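Local coordinates for protein putative oxidoreductase (Pseudomonas putida, PDB 3L6D) that is probably an NADP-binding oxidoreductase, pairing a Rossmann-type nucleotide-binding domain with an all-helical C-terminal domain like that of reductive aminases, at residues B[136-150]-B[161-175]. Sequence-based numbering, arbitrary orientation.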
ATOM      1  N   HIS B 136      -6.435  18.792  -5.347  1.00 26.41           N
ATOM      2  CA  HIS B 136      -5.468  18.010  -6.135  1.00 27.85           C
ATOM      3  C   HIS B 136      -6.183  17.238  -7.247  1.00 28.30           C
ATOM      4  O   HIS B 136      -7.224  16.616  -6.996  1.00 28.16           O
ATOM      5  CB  HIS B 136      -4.688  17.014  -5.241  1.00 28.43           C
ATOM      6  CG  HIS B 136      -3.360  16.625  -5.811  1.00 29.96           C
ATOM      7  ND1 HIS B 136      -3.235  15.860  -6.947  1.00 30.22           N
ATOM      8  CD2 HIS B 136      -2.099  16.952  -5.439  1.00 29.79           C
ATOM      9  CE1 HIS B 136      -1.953  15.730  -7.260  1.00 30.12           C
ATOM     10  NE2 HIS B 136      -1.242  16.383  -6.356  1.00 31.01           N
ATOM     11  N   ARG B 137      -5.616  17.298  -8.455  1.00 28.75           N
ATOM     12  CA  ARG B 137      -6.058  16.520  -9.635  1.00 29.68           C
ATOM     13  C   ARG B 137      -6.203  15.028  -9.318  1.00 28.58           C
ATOM     14  O   ARG B 137      -7.088  14.371  -9.874  1.00 28.75           O
ATOM     15  CB  ARG B 137      -5.054  16.641 -10.797  1.00 31.06           C
ATOM     16  CG  ARG B 137      -5.217  17.882 -11.710  1.00 52.50           C
ATOM     17  CD  ARG B 137      -3.893  18.209 -12.473  1.00 34.08           C
ATOM     18  NE  ARG B 137      -3.037  17.019 -12.531  1.00 51.89           N
ATOM     19  CZ  ARG B 137      -1.763  16.976 -12.147  1.00 35.16           C
ATOM     20  NH1 ARG B 137      -1.141  18.076 -11.710  1.00 51.64           N
ATOM     21  NH2 ARG B 137      -1.095  15.831 -12.233  1.00 51.95           N
ATOM     22  N   GLU B 138      -5.308  14.496  -8.477  1.00 27.08           N
ATOM     23  CA  GLU B 138      -5.309  13.046  -8.147  1.00 26.76           C
ATOM     24  C   GLU B 138      -6.125  12.662  -6.902  1.00 24.84           C
ATOM     25  O   GLU B 138      -6.259  11.483  -6.611  1.00 24.15           O
ATOM     26  CB  GLU B 138      -3.871  12.522  -8.022  1.00 29.26           C
ATOM     27  CG  GLU B 138      -3.027  12.747  -9.324  1.00 40.34           C
ATOM     28  CD  GLU B 138      -1.715  11.928  -9.360  1.00 33.42           C
ATOM     29  OE1 GLU B 138      -1.779  10.667  -9.306  1.00 40.89           O
ATOM     30  OE2 GLU B 138      -0.613  12.547  -9.477  1.00 41.65           O
ATOM     31  N   SER B 139      -6.635  13.640  -6.148  1.00 22.93           N
ATOM     32  CA  SER B 139      -7.487  13.336  -4.964  1.00 21.84           C
ATOM     33  C   SER B 139      -8.854  12.767  -5.355  1.00 21.79           C
ATOM     34  O   SER B 139      -9.400  13.098  -6.429  1.00 22.14           O
ATOM     35  CB  SER B 139      -7.670  14.590  -4.094  1.00 20.39           C
ATOM     36  OG  SER B 139      -6.450  14.890  -3.397  1.00 22.22           O
ATOM     37  N   HIS B 140      -9.423  11.929  -4.486  1.00 21.14           N
ATOM     38  CA  HIS B 140     -10.712  11.333  -4.789  1.00 22.61           C
ATOM     39  C   HIS B 140     -11.752  11.761  -3.734  1.00 22.39           C
ATOM     40  O   HIS B 140     -11.392  12.066  -2.593  1.00 22.44           O
ATOM     41  CB  HIS B 140     -10.642   9.788  -4.835  1.00 23.11           C
ATOM     42  CG  HIS B 140     -10.086   9.225  -6.105  1.00 23.05           C
ATOM     43  ND1 HIS B 140     -10.843   8.484  -6.989  1.00 23.53           N
ATOM     44  CD2 HIS B 140      -8.827   9.237  -6.607  1.00 23.01           C
ATOM     45  CE1 HIS B 140     -10.086   8.100  -8.003  1.00 22.89           C
ATOM     46  NE2 HIS B 140      -8.856   8.545  -7.796  1.00 23.80           N
ATOM     47  N   SER B 141     -13.034  11.840  -4.145  1.00 23.14           N
ATOM     48  CA  SER B 141     -14.127  12.025  -3.197  1.00 22.17           C
ATOM     49  C   SER B 141     -15.230  11.043  -3.541  1.00 22.53           C
ATOM     50  O   SER B 141     -15.268  10.545  -4.639  1.00 24.29           O
ATOM     51  CB  SER B 141     -14.679  13.469  -3.248  1.00 22.41           C
ATOM     52  OG  SER B 141     -15.025  13.766  -4.598  1.00 20.72           O
ATOM     53  N   ILE B 142     -16.130  10.793  -2.599  1.00 21.24           N
ATOM     54  CA  ILE B 142     -17.294   9.949  -2.832  1.00 22.62           C
ATOM     55  C   ILE B 142     -18.497  10.800  -2.459  1.00 22.08           C
ATOM     56  O   ILE B 142     -18.424  11.511  -1.483  1.00 21.72           O
ATOM     57  CB  ILE B 142     -17.244   8.734  -1.847  1.00 24.13           C
ATOM     58  CG1 ILE B 142     -16.054   7.821  -2.161  1.00 22.65           C
ATOM     59  CG2 ILE B 142     -18.550   7.937  -1.923  1.00 23.41           C
ATOM     60  CD1 ILE B 142     -15.630   6.948  -0.944  1.00 25.95           C
ATOM     61  N   HIS B 143     -19.574  10.769  -3.248  1.00 22.98           N
ATOM     62  CA  HIS B 143     -20.789  11.527  -2.938  1.00 22.45           C
ATOM     63  C   HIS B 143     -21.987  10.617  -2.983  1.00 22.37           C
ATOM     64  O   HIS B 143     -21.965   9.586  -3.686  1.00 21.66           O
ATOM     65  CB  HIS B 143     -20.951  12.676  -3.955  1.00 22.37           C
ATOM     66  CG  HIS B 143     -19.944  13.771  -3.773  1.00 23.27           C
ATOM     67  ND1 HIS B 143     -18.754  13.822  -4.483  1.00 23.57           N
ATOM     68  CD2 HIS B 143     -19.927  14.831  -2.930  1.00 21.74           C
ATOM     69  CE1 HIS B 143     -18.052  14.871  -4.081  1.00 22.09           C
ATOM     70  NE2 HIS B 143     -18.745  15.496  -3.137  1.00 24.27           N
ATOM     71  N   THR B 144     -23.014  10.936  -2.184  1.00 21.86           N
ATOM     72  CA  THR B 144     -24.223  10.131  -2.153  1.00 21.40           C
ATOM     73  C   THR B 144     -25.391  11.097  -1.853  1.00 22.82           C
ATOM     74  O   THR B 144     -25.154  12.301  -1.727  1.00 21.93           O
ATOM     75  CB  THR B 144     -24.124   8.948  -1.124  1.00 21.94           C
ATOM     76  OG1 THR B 144     -25.245   8.079  -1.303  1.00 18.59           O
ATOM     77  CG2 THR B 144     -24.062   9.406   0.308  1.00 19.58           C
ATOM     78  N   GLY B 145     -26.619  10.588  -1.747  1.00 23.33           N
ATOM     79  CA  GLY B 145     -27.803  11.419  -1.464  1.00 22.96           C
ATOM     80  C   GLY B 145     -28.596  11.628  -2.744  1.00 23.06           C
ATOM     81  O   GLY B 145     -29.104  10.676  -3.322  1.00 21.73           O
ATOM     82  N   ASP B 146     -28.624  12.869  -3.229  1.00 23.31           N
ATOM     83  CA  ASP B 146     -29.434  13.259  -4.378  1.00 24.49           C
ATOM     84  C   ASP B 146     -28.598  13.244  -5.650  1.00 22.44           C
ATOM     85  O   ASP B 146     -27.756  14.133  -5.877  1.00 21.74           O
ATOM     86  CB  ASP B 146     -30.001  14.660  -4.106  1.00 28.16           C
ATOM     87  CG  ASP B 146     -31.067  15.097  -5.113  1.00 43.16           C
ATOM     88  OD1 ASP B 146     -30.834  15.160  -6.350  1.00 30.37           O
ATOM     89  OD2 ASP B 146     -32.158  15.442  -4.631  1.00 32.27           O
ATOM     90  N   ARG B 147     -28.843  12.250  -6.521  1.00 21.49           N
ATOM     91  CA  ARG B 147     -28.000  12.061  -7.691  1.00 21.27           C
ATOM     92  C   ARG B 147     -28.111  13.244  -8.638  1.00 21.34           C
ATOM     93  O   ARG B 147     -27.118  13.673  -9.201  1.00 21.43           O
ATOM     94  CB  ARG B 147     -28.387  10.768  -8.472  1.00 22.49           C
ATOM     95  CG  ARG B 147     -27.411  10.371  -9.581  1.00 31.36           C
ATOM     96  CD  ARG B 147     -27.847   9.038 -10.317  1.00 27.69           C
ATOM     97  NE  ARG B 147     -27.523   7.818  -9.531  1.00 35.74           N
ATOM     98  CZ  ARG B 147     -26.383   7.115  -9.602  1.00 29.20           C
ATOM     99  NH1 ARG B 147     -25.402   7.471 -10.438  1.00 36.89           N
ATOM    100  NH2 ARG B 147     -26.212   6.045  -8.823  1.00 36.21           N
ATOM    101  N   GLU B 148     -29.322  13.742  -8.832  1.00 21.59           N
ATOM    102  CA  GLU B 148     -29.543  14.849  -9.774  1.00 23.08           C
ATOM    103  C   GLU B 148     -28.815  16.123  -9.302  1.00 22.56           C
ATOM    104  O   GLU B 148     -28.109  16.760 -10.081  1.00 21.89           O
ATOM    105  CB  GLU B 148     -31.037  15.072 -10.027  1.00 26.48           C
ATOM    106  CG  GLU B 148     -31.715  13.879 -10.740  1.00 47.33           C
ATOM    107  CD  GLU B 148     -32.515  13.005  -9.769  1.00 32.00           C
ATOM    108  OE1 GLU B 148     -31.928  12.426  -8.826  1.00 47.31           O
ATOM    109  OE2 GLU B 148     -33.767  12.956  -9.938  1.00 48.38           O
ATOM    110  N   ALA B 149     -28.940  16.453  -8.021  1.00 21.60           N
ATOM    111  CA  ALA B 149     -28.223  17.638  -7.491  1.00 20.72           C
ATOM    112  C   ALA B 149     -26.695  17.460  -7.565  1.00 20.73           C
ATOM    113  O   ALA B 149     -25.939  18.435  -7.850  1.00 21.11           O
ATOM    114  CB  ALA B 149     -28.651  17.923  -6.049  1.00 19.76           C
ATOM    115  N   PHE B 150     -26.215  16.245  -7.270  1.00 20.37           N
ATOM    116  CA  PHE B 150     -24.804  15.972  -7.418  1.00 21.28           C
ATOM    117  C   PHE B 150     -24.350  16.209  -8.887  1.00 21.89           C
ATOM    118  O   PHE B 150     -23.321  16.831  -9.121  1.00 21.72           O
ATOM    119  CB  PHE B 150     -24.433  14.536  -6.988  1.00 22.41           C
ATOM    120  CG  PHE B 150     -23.094  14.098  -7.532  1.00 23.36           C
ATOM    121  CD1 PHE B 150     -21.933  14.499  -6.910  1.00 24.96           C
ATOM    122  CD2 PHE B 150     -23.015  13.349  -8.687  1.00 24.65           C
ATOM    123  CE1 PHE B 150     -20.676  14.132  -7.416  1.00 25.91           C
ATOM    124  CE2 PHE B 150     -21.783  12.966  -9.223  1.00 24.94           C
ATOM    125  CZ  PHE B 150     -20.615  13.340  -8.576  1.00 26.70           C
ATOM    126  N   ALA B 161     -11.706  17.737  -5.491  1.00 21.81           N
ATOM    127  CA  ALA B 161     -10.932  16.510  -5.655  1.00 22.45           C
ATOM    128  C   ALA B 161     -11.182  16.099  -7.071  1.00 23.17           C
ATOM    129  O   ALA B 161     -12.331  15.948  -7.477  1.00 23.43           O
ATOM    130  CB  ALA B 161     -11.429  15.398  -4.629  1.00 23.03           C
ATOM    131  N   GLY B 162     -10.100  15.989  -7.841  1.00 23.01           N
ATOM    132  CA  GLY B 162     -10.180  15.725  -9.258  1.00 23.44           C
ATOM    133  C   GLY B 162     -11.008  14.529  -9.693  1.00 24.17           C
ATOM    134  O   GLY B 162     -11.552  14.535 -10.785  1.00 25.69           O
ATOM    135  N   HIS B 163     -11.107  13.500  -8.867  1.00 23.00           N
ATOM    136  CA  HIS B 163     -11.845  12.315  -9.279  1.00 24.41           C
ATOM    137  C   HIS B 163     -12.990  12.191  -8.291  1.00 24.87           C
ATOM    138  O   HIS B 163     -12.789  12.384  -7.103  1.00 26.52           O
ATOM    139  CB  HIS B 163     -10.983  11.048  -9.185  1.00 24.35           C
ATOM    140  CG  HIS B 163      -9.789  11.051 -10.101  1.00 27.43           C
ATOM    141  ND1 HIS B 163      -9.818  10.532 -11.386  1.00 25.57           N
ATOM    142  CD2 HIS B 163      -8.533  11.513  -9.911  1.00 25.56           C
ATOM    143  CE1 HIS B 163      -8.623  10.670 -11.935  1.00 27.00           C
ATOM    144  NE2 HIS B 163      -7.828  11.261 -11.064  1.00 25.96           N
ATOM    145  N   THR B 164     -14.193  11.964  -8.780  1.00 25.20           N
ATOM    146  CA  THR B 164     -15.304  11.790  -7.867  1.00 26.25           C
ATOM    147  C   THR B 164     -16.189  10.636  -8.319  1.00 27.79           C
ATOM    148  O   THR B 164     -16.118  10.217  -9.460  1.00 27.86           O
ATOM    149  CB  THR B 164     -16.083  13.093  -7.605  1.00 27.54           C
ATOM    150  OG1 THR B 164     -16.874  12.887  -6.410  1.00 32.70           O
ATOM    151  CG2 THR B 164     -16.976  13.477  -8.811  1.00 30.28           C
ATOM    152  N   VAL B 165     -16.963  10.063  -7.409  1.00 28.15           N
ATOM    153  CA  VAL B 165     -17.893   9.007  -7.810  1.00 28.13           C
ATOM    154  C   VAL B 165     -19.166   9.214  -6.962  1.00 27.39           C
ATOM    155  O   VAL B 165     -19.093   9.579  -5.785  1.00 28.56           O
ATOM    156  CB  VAL B 165     -17.254   7.572  -7.637  1.00 28.78           C
ATOM    157  CG1 VAL B 165     -16.983   7.256  -6.119  1.00 32.38           C
ATOM    158  CG2 VAL B 165     -18.143   6.506  -8.229  1.00 32.61           C
ATOM    159  N   PHE B 166     -20.322   9.046  -7.581  1.00 25.75           N
ATOM    160  CA  PHE B 166     -21.552   8.983  -6.834  1.00 24.47           C
ATOM    161  C   PHE B 166     -21.945   7.513  -6.697  1.00 23.82           C
ATOM    162  O   PHE B 166     -21.991   6.751  -7.679  1.00 21.94           O
ATOM    163  CB  PHE B 166     -22.652   9.805  -7.547  1.00 23.95           C
ATOM    164  CG  PHE B 166     -23.947   9.866  -6.783  1.00 22.69           C
ATOM    165  CD1 PHE B 166     -24.240  10.965  -5.973  1.00 23.57           C
ATOM    166  CD2 PHE B 166     -24.871   8.829  -6.873  1.00 24.45           C
ATOM    167  CE1 PHE B 166     -25.415  11.024  -5.274  1.00 23.39           C
ATOM    168  CE2 PHE B 166     -26.057   8.878  -6.145  1.00 23.02           C
ATOM    169  CZ  PHE B 166     -26.320   9.957  -5.346  1.00 24.22           C
ATOM    170  N   LEU B 167     -22.275   7.126  -5.473  1.00 23.80           N
ATOM    171  CA  LEU B 167     -22.861   5.841  -5.220  1.00 22.46           C
ATOM    172  C   LEU B 167     -24.155   6.064  -4.422  1.00 21.20           C
ATOM    173  O   LEU B 167     -24.252   7.045  -3.661  1.00 21.58           O
ATOM    174  CB  LEU B 167     -21.882   4.982  -4.379  1.00 22.81           C
ATOM    175  CG  LEU B 167     -20.586   4.598  -5.095  1.00 17.74           C
ATOM    176  CD1 LEU B 167     -19.618   4.034  -4.079  1.00 22.77           C
ATOM    177  CD2 LEU B 167     -20.943   3.578  -6.175  1.00 23.43           C
ATOM    178  N   PRO B 168     -25.133   5.146  -4.561  1.00 20.07           N
ATOM    179  CA  PRO B 168     -26.356   5.265  -3.763  1.00 20.58           C
ATOM    180  C   PRO B 168     -26.050   5.064  -2.283  1.00 21.91           C
ATOM    181  O   PRO B 168     -25.059   4.395  -1.942  1.00 20.17           O
ATOM    182  CB  PRO B 168     -27.247   4.098  -4.287  1.00 20.95           C
ATOM    183  CG  PRO B 168     -26.298   3.113  -4.868  1.00 28.36           C
ATOM    184  CD  PRO B 168     -25.160   3.970  -5.464  1.00 20.01           C
ATOM    185  N   TRP B 169     -26.908   5.629  -1.429  1.00 23.51           N
ATOM    186  CA  TRP B 169     -26.687   5.737   0.006  1.00 25.05           C
ATOM    187  C   TRP B 169     -25.945   4.554   0.683  1.00 25.15           C
ATOM    188  O   TRP B 169     -24.887   4.704   1.283  1.00 23.68           O
ATOM    189  CB  TRP B 169     -28.025   6.016   0.734  1.00 27.49           C
ATOM    190  CG  TRP B 169     -27.745   6.541   2.083  1.00 32.48           C
ATOM    191  CD1 TRP B 169     -27.576   5.800   3.231  1.00 29.97           C
ATOM    192  CD2 TRP B 169     -27.467   7.919   2.445  1.00 30.57           C
ATOM    193  NE1 TRP B 169     -27.267   6.648   4.294  1.00 33.80           N
ATOM    194  CE2 TRP B 169     -27.177   7.943   3.827  1.00 31.76           C
ATOM    195  CE3 TRP B 169     -27.501   9.128   1.753  1.00 31.72           C
ATOM    196  CZ2 TRP B 169     -26.898   9.146   4.524  1.00 32.87           C
ATOM    197  CZ3 TRP B 169     -27.230  10.327   2.458  1.00 32.93           C
ATOM    198  CH2 TRP B 169     -26.912  10.315   3.814  1.00 29.84           C
ATOM    199  N   ASP B 170     -26.503   3.373   0.597  1.00 26.14           N
ATOM    200  CA  ASP B 170     -25.941   2.317   1.394  1.00 28.99           C
ATOM    201  C   ASP B 170     -24.613   1.801   0.840  1.00 27.12           C
ATOM    202  O   ASP B 170     -23.705   1.426   1.622  1.00 24.55           O
ATOM    203  CB  ASP B 170     -26.991   1.246   1.592  1.00 33.55           C
ATOM    204  CG  ASP B 170     -28.174   1.793   2.397  1.00 52.28           C
ATOM    205  OD1 ASP B 170     -27.952   2.226   3.564  1.00 36.61           O
ATOM    206  OD2 ASP B 170     -29.289   1.884   1.831  1.00 36.99           O
ATOM    207  N   GLU B 171     -24.483   1.864  -0.489  1.00 24.31           N
ATOM    208  CA  GLU B 171     -23.207   1.506  -1.104  1.00 23.34           C
ATOM    209  C   GLU B 171     -22.127   2.556  -0.766  1.00 21.72           C
ATOM    210  O   GLU B 171     -20.985   2.203  -0.490  1.00 22.12           O
ATOM    211  CB  GLU B 171     -23.374   1.361  -2.611  1.00 22.39           C
ATOM    212  CG  GLU B 171     -24.257   0.157  -2.954  1.00 26.77           C
ATOM    213  CD  GLU B 171     -24.332  -0.098  -4.434  1.00 22.67           C
ATOM    214  OE1 GLU B 171     -23.702   0.644  -5.191  1.00 26.39           O
ATOM    215  OE2 GLU B 171     -25.049  -1.041  -4.856  1.00 28.09           O
ATOM    216  N   ALA B 172     -22.495   3.823  -0.779  1.00 20.37           N
ATOM    217  CA  ALA B 172     -21.506   4.877  -0.475  1.00 20.75           C
ATOM    218  C   ALA B 172     -20.897   4.753   0.914  1.00 20.13           C
ATOM    219  O   ALA B 172     -19.665   4.839   1.086  1.00 20.39           O
ATOM    220  CB  ALA B 172     -22.097   6.284  -0.677  1.00 19.90           C
ATOM    221  N   LEU B 173     -21.739   4.524   1.914  1.00 19.69           N
ATOM    222  CA  LEU B 173     -21.243   4.421   3.267  1.00 22.13           C
ATOM    223  C   LEU B 173     -20.358   3.201   3.433  1.00 21.94           C
ATOM    224  O   LEU B 173     -19.275   3.296   4.033  1.00 22.22           O
ATOM    225  CB  LEU B 173     -22.388   4.383   4.299  1.00 25.33           C
ATOM    226  CG  LEU B 173     -23.305   5.603   4.233  1.00 31.96           C
ATOM    227  CD1 LEU B 173     -24.435   5.461   5.237  1.00 28.35           C
ATOM    228  CD2 LEU B 173     -22.519   6.822   4.466  1.00 28.94           C
ATOM    229  N   ALA B 174     -20.815   2.074   2.889  1.00 20.15           N
ATOM    230  CA  ALA B 174     -20.097   0.808   2.973  1.00 20.20           C
ATOM    231  C   ALA B 174     -18.765   0.931   2.247  1.00 21.04           C
ATOM    232  O   ALA B 174     -17.704   0.524   2.766  1.00 21.46           O
ATOM    233  CB  ALA B 174     -20.935  -0.323   2.323  1.00 19.85           C
ATOM    234  N   PHE B 175     -18.812   1.499   1.051  1.00 19.80           N
ATOM    235  CA  PHE B 175     -17.586   1.606   0.291  1.00 20.56           C
ATOM    236  C   PHE B 175     -16.565   2.501   1.012  1.00 22.15           C
ATOM    237  O   PHE B 175     -15.366   2.212   1.039  1.00 22.62           O
ATOM    238  CB  PHE B 175     -17.856   2.153  -1.093  1.00 19.71           C
ATOM    239  CG  PHE B 175     -16.605   2.293  -1.903  1.00 23.29           C
ATOM    240  CD1 PHE B 175     -15.895   1.153  -2.278  1.00 20.61           C
ATOM    241  CD2 PHE B 175     -16.147   3.536  -2.276  1.00 19.24           C
ATOM    242  CE1 PHE B 175     -14.696   1.254  -3.017  1.00 23.38           C
ATOM    243  CE2 PHE B 175     -14.955   3.670  -3.018  1.00 23.91           C
ATOM    244  CZ  PHE B 175     -14.229   2.500  -3.389  1.00 21.17           C
TER
HETATM  245  O   HOH W   1     -28.682   7.723  -2.840  1.00 27.21           O
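A chi1 of -176° sends the Phe166 ring away from its own N and against the first turn of helix 147-152, while a similar torsion at Thr164 (chi1 -163°) turns OG1 to Ser141 and His143. Arg147 CA sits over one face of the Phe166 ring, 3.9 Å from its centroid, and the arginine chain bends at chi3 so that Phe166 CD2 lies over one face of the guanidinium, the planes 62° apart, a steep meeting rather than a stack. Phe166 CB in turn packs on a face of Phe150, whose edge meets Thr164 CG2. Cut back to an alanine, Phe166 would probably leave a gap between Phe150 and Arg147, whose side chain would be set free to turn.

Thr164 OG1 is gripped twice, by Ser141 OG at 2.7 Å and by His143 ND1 at 2.8 Å in the imidazole plane; Tyr100 holds NE2 of the same ring. On the other face His140 and His163 form an offset stack, centroids 4.5 Å apart, and Ile142 CD1 touches Phe175 CD2.

Strands 140-145 and 163-166 run parallel, joined by a crossover through the intervening helices; His143 N donates to Val165 O at 2.8 Å. Near the end of strand 140-145, Thr144 CB presses tightly on Ala172 CB, and its OG1 donates to Leu167 O (2.8 Å), pinning the chain just before helix 169-199 leaves for the C-terminal domain. Thr164 OG1, with two partners, likewise fixes the turn of the His143 ring.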